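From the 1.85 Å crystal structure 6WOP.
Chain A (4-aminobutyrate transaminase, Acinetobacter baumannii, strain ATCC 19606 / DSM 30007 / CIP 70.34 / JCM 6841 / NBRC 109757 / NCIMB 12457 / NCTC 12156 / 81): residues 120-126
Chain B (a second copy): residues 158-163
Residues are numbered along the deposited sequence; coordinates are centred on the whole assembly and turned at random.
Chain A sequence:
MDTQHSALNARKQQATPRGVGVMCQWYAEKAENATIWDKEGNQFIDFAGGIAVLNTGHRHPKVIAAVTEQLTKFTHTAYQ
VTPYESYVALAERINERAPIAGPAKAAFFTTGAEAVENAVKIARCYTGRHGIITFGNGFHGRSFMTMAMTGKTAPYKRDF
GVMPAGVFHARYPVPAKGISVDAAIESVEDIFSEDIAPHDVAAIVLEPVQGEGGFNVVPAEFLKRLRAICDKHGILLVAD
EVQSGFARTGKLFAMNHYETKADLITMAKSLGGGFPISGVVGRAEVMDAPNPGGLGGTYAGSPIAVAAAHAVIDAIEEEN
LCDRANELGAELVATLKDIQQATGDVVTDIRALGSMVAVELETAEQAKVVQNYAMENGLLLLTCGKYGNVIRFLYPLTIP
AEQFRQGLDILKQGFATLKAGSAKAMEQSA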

# COMPACT_ATOMS: atom_id res chain seq x y z
N VAL A 120 9.67 5.76 13.55
CA VAL A 120 8.80 4.72 12.99
C VAL A 120 9.62 3.55 12.44
O VAL A 120 9.26 2.36 12.62
CB VAL A 120 7.89 5.34 11.90
CG1 VAL A 120 7.23 4.22 11.00
CG2 VAL A 120 6.79 6.24 12.57
N LYS A 121 10.70 3.85 11.69
CA LYS A 121 11.61 2.80 11.23
C LYS A 121 12.12 1.95 12.39
O LYS A 121 12.17 0.71 12.31
CB LYS A 121 12.79 3.43 10.49
CG LYS A 121 12.32 4.09 9.20
CD LYS A 121 13.37 4.93 8.41
CE LYS A 121 14.77 4.38 8.33
NZ LYS A 121 15.61 5.47 7.65
N ILE A 122 12.57 2.60 13.46
CA ILE A 122 13.09 1.88 14.63
C ILE A 122 12.00 1.02 15.27
O ILE A 122 12.21 -0.16 15.61
CB ILE A 122 13.63 2.95 15.61
CG1 ILE A 122 14.94 3.56 15.06
CG2 ILE A 122 13.83 2.38 17.09
CD1 ILE A 122 15.26 4.87 15.88
N ALA A 123 10.81 1.58 15.44
CA ALA A 123 9.71 0.82 16.04
C ALA A 123 9.30 -0.36 15.17
O ALA A 123 9.01 -1.44 15.68
CB ALA A 123 8.51 1.73 16.24
N ARG A 124 9.22 -0.15 13.85
CA ARG A 124 8.90 -1.26 12.96
C ARG A 124 9.96 -2.34 13.10
O ARG A 124 9.63 -3.51 13.19
CB ARG A 124 8.85 -0.81 11.52
CG ARG A 124 7.54 -0.12 11.10
CD ARG A 124 7.41 -0.29 9.60
NE ARG A 124 6.19 0.26 8.97
CZ ARG A 124 5.98 0.14 7.65
NH1 ARG A 124 6.89 -0.49 6.90
NH2 ARG A 124 4.90 0.65 7.08
N CYS A 125 11.22 -1.95 13.14
CA CYS A 125 12.31 -2.91 13.22
C CYS A 125 12.21 -3.69 14.54
O CYS A 125 12.28 -4.92 14.55
CB CYS A 125 13.68 -2.19 13.08
SG CYS A 125 15.08 -3.31 13.48
N TYR A 126 12.08 -2.95 15.65
CA TYR A 126 12.09 -3.59 16.98
C TYR A 126 10.92 -4.56 17.15
O TYR A 126 11.08 -5.66 17.71
CB TYR A 126 12.04 -2.51 18.08
CG TYR A 126 12.05 -3.13 19.48
CD1 TYR A 126 13.24 -3.62 20.03
CD2 TYR A 126 10.87 -3.23 20.22
CE1 TYR A 126 13.25 -4.17 21.31
CE2 TYR A 126 10.89 -3.80 21.48
CZ TYR A 126 12.07 -4.25 22.01
OH TYR A 126 12.09 -4.81 23.26
N ARG B 158 16.10 -3.47 4.49
CA ARG B 158 15.75 -4.83 4.90
C ARG B 158 15.21 -4.90 6.33
O ARG B 158 14.53 -5.89 6.66
CB ARG B 158 16.97 -5.74 4.81
CG ARG B 158 18.08 -5.19 5.73
CD ARG B 158 19.18 -6.16 6.00
NE ARG B 158 20.45 -5.46 6.16
CZ ARG B 158 21.63 -6.01 5.94
NH1 ARG B 158 21.70 -7.28 5.59
NH2 ARG B 158 22.74 -5.31 6.09
N ASP B 159 15.47 -3.90 7.17
CA ASP B 159 14.99 -3.90 8.57
C ASP B 159 13.56 -3.34 8.74
O ASP B 159 13.02 -3.44 9.85
CB ASP B 159 15.92 -3.03 9.48
CG ASP B 159 17.30 -3.59 9.64
OD1 ASP B 159 17.44 -4.81 9.56
OD2 ASP B 159 18.26 -2.75 9.83
N PHE B 160 12.98 -2.69 7.72
CA PHE B 160 11.85 -1.79 7.92
C PHE B 160 10.55 -2.22 7.24
O PHE B 160 9.60 -1.44 7.24
CB PHE B 160 12.24 -0.38 7.47
CG PHE B 160 13.49 0.11 8.17
CD1 PHE B 160 13.53 0.05 9.57
CD2 PHE B 160 14.61 0.51 7.47
CE1 PHE B 160 14.69 0.41 10.27
CE2 PHE B 160 15.78 0.91 8.16
CZ PHE B 160 15.79 0.86 9.55
N GLY B 161 10.44 -3.47 6.77
CA GLY B 161 9.07 -3.95 6.52
C GLY B 161 8.48 -3.44 5.21
O GLY B 161 9.20 -3.11 4.24
N VAL B 162 7.13 -3.46 5.15
CA VAL B 162 6.44 -3.22 3.89
C VAL B 162 6.78 -1.84 3.34
O VAL B 162 6.83 -0.85 4.09
CB VAL B 162 4.91 -3.38 4.10
CG1 VAL B 162 4.40 -2.44 5.18
CG2 VAL B 162 4.11 -3.09 2.74
N MET B 163 6.97 -1.75 2.00
CA MET B 163 7.28 -0.46 1.37
C MET B 163 6.04 0.13 0.66
O MET B 163 5.07 -0.58 0.40
CB MET B 163 8.44 -0.63 0.37
CG MET B 163 9.76 -0.96 1.04
SD MET B 163 10.36 0.55 1.90
CE MET B 163 10.68 0.00 3.54

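The contact sets a continuous helix of chain A against a segment of chain B with no regular helix or strand, and its rule is simple: the helix offers side chains and some of its backbone from one side, and the segment answers with an aromatic ring and backbone carbonyl oxygens. V120(A) opens the stretch without touching chain B, though its O accepts the helical hydrogen bond from R124(A) N at 2.8 Å and so helps fix the backbone from which the key arginine departs.

K121(A) is the first residue to engage. Its CB lies over one face of the F160(B) ring, 3.9 Å from the centroid and 25° off the ring normal, in a CH-pi contact; K121(A) CE also packs against the ring, 3.6 Å from F160(B) CE2. Its NZ is hydrogen-bonded to a residue just outside the stretches. The backbone packs tightly too: K121(A) O comes within 3.1 Å of F160(B) CD1, while the same oxygen takes its helical hydrogen bond from C125(A) N at 2.9 Å. I122(A), with its CA-to-CB bond pointing away, contributes almost nothing, and A123(A) is out of reach.

R124(A) carries the polar part of the contact. Its CA-to-CB bond points toward chain B, and an m, t, t side chain delivers NH1 to two carbonyl oxygens of the segment. NH1 donates to F160(B) O at 2.9 Å and to V162(B) O at 2.8 Å, with angles of 151° and 169°; both acceptors sit at the edge of the guanidinium, near its plane, where its N-H bonds point. One nitrogen thus ties together two residues a glycine apart. Both hydrogen bonds are to backbone oxygens; NH1 also lies 3.6 Å from V162(B) CG1, while NE is hydrogen-bonded elsewhere in the structure. The intervening G161(B) has phi/psi of 79/-158, angles at which a CB would be jammed against the carbonyl O of F160(B); an ideal CB would also sit 3.4 Å from R124(A) NH1. The backbone conformation by itself calls for glycine.

C125(A) and F160(B) have the closest CA atoms across the two stretches, 5.4 Å apart. C125(A) CA also makes a CA-H...O contact with D159(B) O at 3.5 Å, and its CB meets F160(B) CE1 at 4.0 Å, adding an apolar contact to the ring already covered by K121(A). The carboxylate of D159(B) is engaged elsewhere in the structure. The CA-to-CB bond of Y126(A) points away and the residue makes no contact, so the working positions of this helix are K121(A), R124(A) and C125(A).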